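PDB 3CDD: prophage MuSo2, 43 kDa tail protein from Shewanella oneidensis, which is probably a structural component of the phage tail baseplate, related to the GpP baseplate assembly protein of phage Mu. Local coordinates for residues A[35-49]-A[84-96]. Numbering follows the deposited sequence. Where two conformers were deposited one is given.
Sequences FDLEMTYKFLGNDAQ and YDESTITISVSGR
K42 curls back over the start of strand 88-96: its chain bends at chi2 and chi3, and its NZ donates to T88 OG1 at 2.6 Å and to S87 OG at 2.9 Å. At the other end of the strand pair the F35 ring lies over the backbone of G95, whose CA sits 4.0 Å from the ring centroid, a CH-pi contact 22° off the normal. A chi1 of 66° sets F35 CG between the backbone N and the carbonyl carbon, turning the ring over G95. Between these ends the two strands form a regular antiparallel ladder in the region resembling the N-terminal part of Mu GpP, of a family related to phage barrels; M39 N donates to I91 O at 2.9 Å, nearly straight at 169°. F35, L37, M39 and Y41 share the face of V93, I91 and I89, where W80 of strand 70-84 touches I91 and V93. On the other face, a water joins S92 OG to E38 OE2. Past the strand, the F43 ring and A48 pack on I89, with F43 CE2 3.7 Å from I89 CD1. D85 forms an Asx turn: its OD1 takes S87 N on the anti side at 2.9 Å and T88 OG1 on the syn side at 2.7 Å, holding the S87 backbone and the T88 hydroxyl beside K42 NZ. Beyond, the Q49 side chain crosses Y84, CD against CE1; Q49 OE1 bonds to G195 N and Y84 OH to D309 OD2, both of the second subunit.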
ATOM      1  N   PHE A  35      10.282  13.241 -14.485  1.00 27.92           N
ATOM      2  CA  PHE A  35       9.520  13.725 -15.624  1.00 28.46           C
ATOM      3  C   PHE A  35       8.605  12.629 -16.172  1.00 29.15           C
ATOM      4  O   PHE A  35       8.917  11.452 -16.077  1.00 28.65           O
ATOM      5  CB  PHE A  35      10.423  14.336 -16.727  1.00 28.02           C
ATOM      6  CG  PHE A  35      11.344  13.351 -17.409  1.00 27.04           C
ATOM      7  CD1 PHE A  35      10.927  12.663 -18.558  1.00 27.16           C
ATOM      8  CD2 PHE A  35      12.637  13.150 -16.944  1.00 25.91           C
ATOM      9  CE1 PHE A  35      11.753  11.775 -19.210  1.00 27.27           C
ATOM     10  CE2 PHE A  35      13.496  12.242 -17.606  1.00 27.46           C
ATOM     11  CZ  PHE A  35      13.047  11.552 -18.723  1.00 26.75           C
ATOM     12  N   ASP A  36       7.466  13.034 -16.734  0.50 29.53           N
ATOM     13  CA  ASP A  36       6.540  12.125 -17.411  0.50 29.59           C
ATOM     14  C   ASP A  36       5.935  12.895 -18.583  0.50 29.66           C
ATOM     15  O   ASP A  36       5.344  13.968 -18.393  0.50 28.91           O
ATOM     16  CB  ASP A  36       5.430  11.671 -16.456  0.50 29.90           C
ATOM     17  CG  ASP A  36       5.039  10.184 -16.626  0.50 31.32           C
ATOM     18  OD1 ASP A  36       4.968   9.648 -17.763  0.50 31.11           O
ATOM     19  OD2 ASP A  36       4.789   9.547 -15.579  0.50 33.95           O
ATOM     20  N   LEU A  37       6.097  12.352 -19.788  1.00 29.25           N
ATOM     21  CA  LEU A  37       5.573  12.970 -20.991  1.00 30.31           C
ATOM     22  C   LEU A  37       4.744  11.972 -21.746  1.00 30.52           C
ATOM     23  O   LEU A  37       5.154  10.808 -21.905  1.00 30.87           O
ATOM     24  CB  LEU A  37       6.684  13.533 -21.868  1.00 30.51           C
ATOM     25  CG  LEU A  37       7.321  14.774 -21.252  1.00 32.13           C
ATOM     26  CD1 LEU A  37       8.565  14.365 -20.473  1.00 33.83           C
ATOM     27  CD2 LEU A  37       7.677  15.806 -22.297  1.00 30.72           C
ATOM     28  N   GLU A  38       3.566  12.415 -22.166  1.00 29.40           N
ATOM     29  CA  GLU A  38       2.641  11.568 -22.877  1.00 29.73           C
ATOM     30  C   GLU A  38       2.083  12.280 -24.115  1.00 29.46           C
ATOM     31  O   GLU A  38       1.810  13.486 -24.088  1.00 28.18           O
ATOM     32  CB  GLU A  38       1.519  11.150 -21.941  1.00 29.88           C
ATOM     33  CG  GLU A  38       0.493  10.245 -22.564  1.00 32.85           C
ATOM     34  CD  GLU A  38      -0.611   9.921 -21.582  1.00 37.26           C
ATOM     35  OE1 GLU A  38      -1.466  10.803 -21.319  1.00 38.35           O
ATOM     36  OE2 GLU A  38      -0.601   8.793 -21.054  1.00 36.46           O
HETATM   37  N   MSE A  39       1.926  11.515 -25.197  1.00 29.66           N
HETATM   38  CA  MSE A  39       1.305  11.998 -26.439  1.00 30.82           C
HETATM   39  C   MSE A  39       0.224  11.000 -26.836  1.00 30.11           C
HETATM   40  O   MSE A  39       0.528   9.846 -27.137  1.00 30.83           O
HETATM   41  CB  MSE A  39       2.365  12.111 -27.541  1.00 29.98           C
HETATM   42  CG  MSE A  39       2.151  13.223 -28.584  1.00 32.95           C
HETATM   43 SE   MSE A  39       3.618  13.146 -29.887  0.50 33.74          SE
HETATM   44  CE  MSE A  39       5.169  13.756 -28.886  1.00 29.71           C
ATOM     45  N   THR A  40      -1.027  11.444 -26.830  1.00 30.22           N
ATOM     46  CA  THR A  40      -2.201  10.607 -27.179  1.00 30.07           C
ATOM     47  C   THR A  40      -2.866  11.052 -28.485  1.00 29.95           C
ATOM     48  O   THR A  40      -3.387  12.169 -28.593  1.00 30.06           O
ATOM     49  CB  THR A  40      -3.238  10.595 -26.026  1.00 30.14           C
ATOM     50  OG1 THR A  40      -2.595  10.178 -24.820  1.00 31.42           O
ATOM     51  CG2 THR A  40      -4.438   9.679 -26.315  1.00 29.99           C
ATOM     52  N   TYR A  41      -2.804  10.194 -29.493  1.00 29.42           N
ATOM     53  CA  TYR A  41      -3.510  10.451 -30.734  1.00 30.03           C
ATOM     54  C   TYR A  41      -4.770   9.594 -30.822  1.00 29.33           C
ATOM     55  O   TYR A  41      -4.754   8.433 -30.436  1.00 28.58           O
ATOM     56  CB  TYR A  41      -2.612  10.195 -31.940  1.00 30.94           C
ATOM     57  CG  TYR A  41      -1.658  11.306 -32.273  1.00 32.02           C
ATOM     58  CD1 TYR A  41      -0.470  11.463 -31.569  1.00 34.64           C
ATOM     59  CD2 TYR A  41      -1.930  12.199 -33.322  1.00 35.68           C
ATOM     60  CE1 TYR A  41       0.441  12.493 -31.888  1.00 34.51           C
ATOM     61  CE2 TYR A  41      -1.035  13.234 -33.648  1.00 34.75           C
ATOM     62  CZ  TYR A  41       0.152  13.362 -32.916  1.00 35.30           C
ATOM     63  OH  TYR A  41       1.051  14.369 -33.209  1.00 36.29           O
ATOM     64  N   LYS A  42      -5.847  10.196 -31.321  1.00 28.95           N
ATOM     65  CA  LYS A  42      -7.084   9.497 -31.665  1.00 28.84           C
ATOM     66  C   LYS A  42      -7.282   9.455 -33.198  1.00 28.52           C
ATOM     67  O   LYS A  42      -7.190  10.486 -33.873  1.00 27.13           O
ATOM     68  CB  LYS A  42      -8.291  10.182 -31.022  1.00 28.62           C
ATOM     69  CG  LYS A  42      -8.385  10.076 -29.510  1.00 30.74           C
ATOM     70  CD  LYS A  42      -8.514   8.633 -28.997  1.00 34.22           C
ATOM     71  CE  LYS A  42      -9.778   7.964 -29.490  1.00 37.85           C
ATOM     72  NZ  LYS A  42      -9.809   6.490 -29.153  1.00 42.45           N
ATOM     73  N   PHE A  43      -7.568   8.260 -33.718  1.00 28.33           N
ATOM     74  CA  PHE A  43      -7.794   8.050 -35.135  1.00 28.82           C
ATOM     75  C   PHE A  43      -9.238   7.638 -35.378  1.00 29.77           C
ATOM     76  O   PHE A  43      -9.616   6.489 -35.128  1.00 29.60           O
ATOM     77  CB  PHE A  43      -6.836   6.992 -35.660  1.00 29.36           C
ATOM     78  CG  PHE A  43      -5.387   7.356 -35.474  1.00 29.20           C
ATOM     79  CD1 PHE A  43      -4.676   7.963 -36.496  1.00 30.46           C
ATOM     80  CD2 PHE A  43      -4.751   7.120 -34.273  1.00 29.33           C
ATOM     81  CE1 PHE A  43      -3.341   8.317 -36.310  1.00 30.40           C
ATOM     82  CE2 PHE A  43      -3.427   7.464 -34.083  1.00 30.00           C
ATOM     83  CZ  PHE A  43      -2.723   8.056 -35.105  1.00 29.38           C
ATOM     84  N   LEU A  44     -10.043   8.583 -35.876  1.00 29.88           N
ATOM     85  CA  LEU A  44     -11.487   8.387 -35.991  1.00 30.67           C
ATOM     86  C   LEU A  44     -11.895   7.429 -37.105  1.00 31.29           C
ATOM     87  O   LEU A  44     -13.016   6.927 -37.107  1.00 31.48           O
ATOM     88  CB  LEU A  44     -12.217   9.726 -36.122  1.00 30.46           C
ATOM     89  CG  LEU A  44     -11.934  10.688 -34.967  1.00 31.65           C
ATOM     90  CD1 LEU A  44     -12.292  12.059 -35.363  1.00 31.13           C
ATOM     91  CD2 LEU A  44     -12.660  10.297 -33.698  1.00 32.70           C
ATOM     92  N   GLY A  45     -10.983   7.176 -38.043  1.00 31.72           N
ATOM     93  CA  GLY A  45     -11.176   6.121 -39.038  1.00 32.36           C
ATOM     94  C   GLY A  45     -10.959   4.719 -38.469  1.00 32.91           C
ATOM     95  O   GLY A  45     -11.039   3.744 -39.206  1.00 33.13           O
ATOM     96  N   ASN A  46     -10.677   4.619 -37.163  1.00 33.44           N
ATOM     97  CA  ASN A  46     -10.546   3.335 -36.463  1.00 34.25           C
ATOM     98  C   ASN A  46      -9.397   2.531 -37.075  1.00 34.23           C
ATOM     99  O   ASN A  46      -9.432   1.294 -37.148  1.00 33.83           O
ATOM    100  CB  ASN A  46     -11.866   2.553 -36.518  1.00 34.91           C
ATOM    101  CG  ASN A  46     -12.190   1.844 -35.217  1.00 37.55           C
ATOM    102  OD1 ASN A  46     -11.749   2.251 -34.133  1.00 40.28           O
ATOM    103  ND2 ASN A  46     -12.994   0.782 -35.314  1.00 39.17           N
ATOM    104  N   ASP A  47      -8.366   3.267 -37.488  1.00 33.77           N
ATOM    105  CA  ASP A  47      -7.260   2.712 -38.243  1.00 34.13           C
ATOM    106  C   ASP A  47      -5.921   3.083 -37.615  1.00 33.65           C
ATOM    107  O   ASP A  47      -4.911   3.194 -38.291  1.00 34.00           O
ATOM    108  CB  ASP A  47      -7.354   3.175 -39.707  1.00 34.47           C
ATOM    109  CG  ASP A  47      -7.381   4.695 -39.853  1.00 35.02           C
ATOM    110  OD1 ASP A  47      -7.487   5.422 -38.838  1.00 35.55           O
ATOM    111  OD2 ASP A  47      -7.292   5.164 -41.001  1.00 35.31           O
ATOM    112  N   ALA A  48      -5.934   3.274 -36.303  1.00 33.54           N
ATOM    113  CA  ALA A  48      -4.741   3.606 -35.532  1.00 33.65           C
ATOM    114  C   ALA A  48      -3.598   2.612 -35.750  1.00 33.79           C
ATOM    115  O   ALA A  48      -2.432   2.994 -35.791  1.00 33.99           O
ATOM    116  CB  ALA A  48      -5.088   3.674 -34.061  1.00 32.80           C
ATOM    117  N   GLN A  49      -3.929   1.333 -35.882  1.00 33.90           N
ATOM    118  CA  GLN A  49      -2.899   0.296 -35.935  1.00 34.17           C
ATOM    119  C   GLN A  49      -2.140   0.278 -37.268  1.00 35.67           C
ATOM    120  O   GLN A  49      -1.090  -0.360 -37.382  1.00 35.27           O
ATOM    121  CB  GLN A  49      -3.511  -1.063 -35.587  1.00 33.53           C
ATOM    122  CG  GLN A  49      -4.038  -1.111 -34.143  1.00 32.74           C
ATOM    123  CD  GLN A  49      -4.580  -2.462 -33.738  1.00 33.31           C
ATOM    124  OE1 GLN A  49      -4.138  -3.506 -34.235  1.00 33.56           O
ATOM    125  NE2 GLN A  49      -5.532  -2.455 -32.816  1.00 30.52           N
ATOM    126  N   TYR A  84      -1.926   1.128 -27.418  1.00 25.25           N
ATOM    127  CA  TYR A  84      -2.807   1.539 -28.493  1.00 25.05           C
ATOM    128  C   TYR A  84      -4.070   0.695 -28.445  1.00 25.48           C
ATOM    129  O   TYR A  84      -4.128  -0.295 -27.720  1.00 25.79           O
ATOM    130  CB  TYR A  84      -2.124   1.373 -29.866  1.00 23.82           C
ATOM    131  CG  TYR A  84      -1.671  -0.051 -30.125  1.00 25.32           C
ATOM    132  CD1 TYR A  84      -2.555  -1.004 -30.647  1.00 23.07           C
ATOM    133  CD2 TYR A  84      -0.358  -0.448 -29.828  1.00 24.53           C
ATOM    134  CE1 TYR A  84      -2.149  -2.316 -30.861  1.00 25.33           C
ATOM    135  CE2 TYR A  84       0.060  -1.763 -30.056  1.00 25.52           C
ATOM    136  CZ  TYR A  84      -0.837  -2.679 -30.569  1.00 24.23           C
ATOM    137  OH  TYR A  84      -0.433  -3.965 -30.809  1.00 26.38           O
ATOM    138  N   ASP A  85      -5.089   1.119 -29.187  1.00 26.20           N
ATOM    139  CA  ASP A  85      -6.220   0.248 -29.553  1.00 27.29           C
ATOM    140  C   ASP A  85      -6.629   0.558 -30.991  1.00 28.20           C
ATOM    141  O   ASP A  85      -5.781   0.983 -31.787  1.00 28.49           O
ATOM    142  CB  ASP A  85      -7.386   0.358 -28.568  1.00 27.52           C
ATOM    143  CG  ASP A  85      -7.889   1.787 -28.384  1.00 29.99           C
ATOM    144  OD1 ASP A  85      -7.965   2.548 -29.366  1.00 33.53           O
ATOM    145  OD2 ASP A  85      -8.225   2.148 -27.246  1.00 32.45           O
ATOM    146  N   GLU A  86      -7.898   0.370 -31.356  1.00 28.54           N
ATOM    147  CA  GLU A  86      -8.243   0.544 -32.770  1.00 29.39           C
ATOM    148  C   GLU A  86      -8.345   2.005 -33.202  1.00 29.04           C
ATOM    149  O   GLU A  86      -8.217   2.302 -34.380  1.00 29.13           O
ATOM    150  CB  GLU A  86      -9.486  -0.245 -33.144  1.00 29.86           C
ATOM    151  CG  GLU A  86      -9.193  -1.711 -33.281  1.00 34.40           C
ATOM    152  CD  GLU A  86     -10.427  -2.555 -33.132  1.00 40.39           C
ATOM    153  OE1 GLU A  86     -11.224  -2.303 -32.194  1.00 42.14           O
ATOM    154  OE2 GLU A  86     -10.591  -3.479 -33.950  1.00 42.50           O
ATOM    155  N   SER A  87      -8.495   2.912 -32.239  1.00 28.43           N
ATOM    156  CA  SER A  87      -8.647   4.325 -32.549  1.00 28.37           C
ATOM    157  C   SER A  87      -7.737   5.236 -31.697  1.00 27.93           C
ATOM    158  O   SER A  87      -7.988   6.433 -31.596  1.00 27.62           O
ATOM    159  CB  SER A  87     -10.115   4.713 -32.361  1.00 28.64           C
ATOM    160  OG  SER A  87     -10.517   4.454 -31.034  1.00 29.49           O
ATOM    161  N   THR A  88      -6.677   4.660 -31.120  1.00 27.18           N
ATOM    162  CA  THR A  88      -5.820   5.336 -30.140  1.00 26.79           C
ATOM    163  C   THR A  88      -4.392   4.861 -30.294  1.00 26.79           C
ATOM    164  O   THR A  88      -4.149   3.672 -30.471  1.00 26.42           O
ATOM    165  CB  THR A  88      -6.260   5.059 -28.667  1.00 27.19           C
ATOM    166  OG1 THR A  88      -7.686   5.114 -28.568  1.00 26.65           O
ATOM    167  CG2 THR A  88      -5.684   6.086 -27.699  1.00 25.74           C
ATOM    168  N   ILE A  89      -3.458   5.800 -30.266  1.00 26.72           N
ATOM    169  CA  ILE A  89      -2.047   5.485 -30.014  1.00 27.05           C
ATOM    170  C   ILE A  89      -1.557   6.439 -28.930  1.00 27.46           C
ATOM    171  O   ILE A  89      -1.653   7.669 -29.071  1.00 27.00           O
ATOM    172  CB  ILE A  89      -1.136   5.585 -31.266  1.00 26.46           C
ATOM    173  CG1 ILE A  89      -1.606   4.631 -32.362  1.00 27.89           C
ATOM    174  CG2 ILE A  89       0.333   5.253 -30.897  1.00 26.21           C
ATOM    175  CD1 ILE A  89      -0.910   4.828 -33.737  1.00 27.90           C
ATOM    176  N   THR A  90      -1.059   5.864 -27.841  1.00 27.61           N
ATOM    177  CA  THR A  90      -0.527   6.634 -26.731  1.00 28.86           C
ATOM    178  C   THR A  90       0.905   6.195 -26.527  1.00 29.42           C
ATOM    179  O   THR A  90       1.174   4.998 -26.338  1.00 28.49           O
ATOM    180  CB  THR A  90      -1.310   6.347 -25.441  1.00 29.25           C
ATOM    181  OG1 THR A  90      -2.707   6.524 -25.689  1.00 30.97           O
ATOM    182  CG2 THR A  90      -0.877   7.254 -24.305  1.00 29.33           C
ATOM    183  N   ILE A  91       1.821   7.154 -26.592  1.00 29.63           N
ATOM    184  CA  ILE A  91       3.213   6.904 -26.212  1.00 30.41           C
ATOM    185  C   ILE A  91       3.557   7.799 -25.030  1.00 29.71           C
ATOM    186  O   ILE A  91       3.127   8.933 -24.960  1.00 30.06           O
ATOM    187  CB  ILE A  91       4.206   7.170 -27.359  1.00 30.69           C
ATOM    188  CG1 ILE A  91       4.130   8.633 -27.820  1.00 32.68           C
ATOM    189  CG2 ILE A  91       3.950   6.229 -28.548  1.00 32.21           C
ATOM    190  CD1 ILE A  91       5.490   9.262 -28.018  1.00 34.88           C
ATOM    191  N   SER A  92       4.262   7.262 -24.053  1.00 29.89           N
ATOM    192  CA  SER A  92       4.758   8.094 -22.974  1.00 29.03           C
ATOM    193  C   SER A  92       6.090   7.561 -22.517  1.00 29.32           C
ATOM    194  O   SER A  92       6.385   6.357 -22.667  1.00 28.78           O
ATOM    195  CB  SER A  92       3.743   8.264 -21.816  1.00 29.38           C
ATOM    196  OG  SER A  92       3.595   7.148 -20.968  1.00 29.53           O
ATOM    197  N   VAL A  93       6.924   8.484 -22.041  1.00 29.19           N
ATOM    198  CA  VAL A  93       8.159   8.148 -21.352  1.00 28.71           C
ATOM    199  C   VAL A  93       8.096   8.729 -19.937  1.00 28.67           C
ATOM    200  O   VAL A  93       7.381   9.723 -19.666  1.00 28.28           O
ATOM    201  CB  VAL A  93       9.405   8.707 -22.083  1.00 28.76           C
ATOM    202  CG1 VAL A  93       9.669   7.931 -23.377  1.00 28.27           C
ATOM    203  CG2 VAL A  93       9.249  10.210 -22.368  1.00 28.69           C
ATOM    204  N   SER A  94       8.824   8.083 -19.041  1.00 28.17           N
ATOM    205  CA  SER A  94       9.019   8.546 -17.672  0.50 28.14           C
ATOM    206  C   SER A  94      10.505   8.439 -17.363  1.00 27.83           C
ATOM    207  O   SER A  94      11.214   7.678 -18.022  1.00 27.29           O
ATOM    208  CB  SER A  94       8.236   7.653 -16.715  0.50 28.40           C
ATOM    209  OG  SER A  94       8.082   8.261 -15.450  0.50 29.90           O
ATOM    210  N   GLY A  95      10.960   9.176 -16.361  1.00 27.81           N
ATOM    211  CA  GLY A  95      12.349   9.107 -15.923  1.00 27.83           C
ATOM    212  C   GLY A  95      12.634  10.085 -14.802  1.00 27.79           C
ATOM    213  O   GLY A  95      11.731  10.650 -14.179  1.00 26.89           O
ATOM    214  N   ARG A  96      13.912  10.313 -14.592  1.00 28.16           N
ATOM    215  CA  ARG A  96      14.413  11.093 -13.463  1.00 27.64           C
ATOM    216  C   ARG A  96      15.640  11.841 -14.000  1.00 28.14           C
ATOM    217  O   ARG A  96      16.144  11.517 -15.082  1.00 27.85           O
ATOM    218  CB  ARG A  96      14.813  10.131 -12.343  1.00 27.13           C
ATOM    219  CG  ARG A  96      13.631   9.485 -11.604  1.00 27.38           C
ATOM    220  CD  ARG A  96      14.034   8.318 -10.699  1.00 26.47           C
ATOM    221  NE  ARG A  96      14.576   7.189 -11.467  1.00 25.92           N
ATOM    222  CZ  ARG A  96      15.304   6.216 -10.931  1.00 25.29           C
ATOM    223  NH1 ARG A  96      15.553   6.221  -9.621  1.00 25.94           N
ATOM    224  NH2 ARG A  96      15.793   5.250 -11.697  1.00 22.90           N
TER
HETATM  225  O   HOH W   1       4.543   6.996 -18.474  1.00 35.47           O
HETATM  226  O   HOH W   2       1.054   6.451 -20.979  1.00 29.22           O
HETATM  227  O   HOH W   3      -6.643   0.091 -36.033  1.00 23.30           O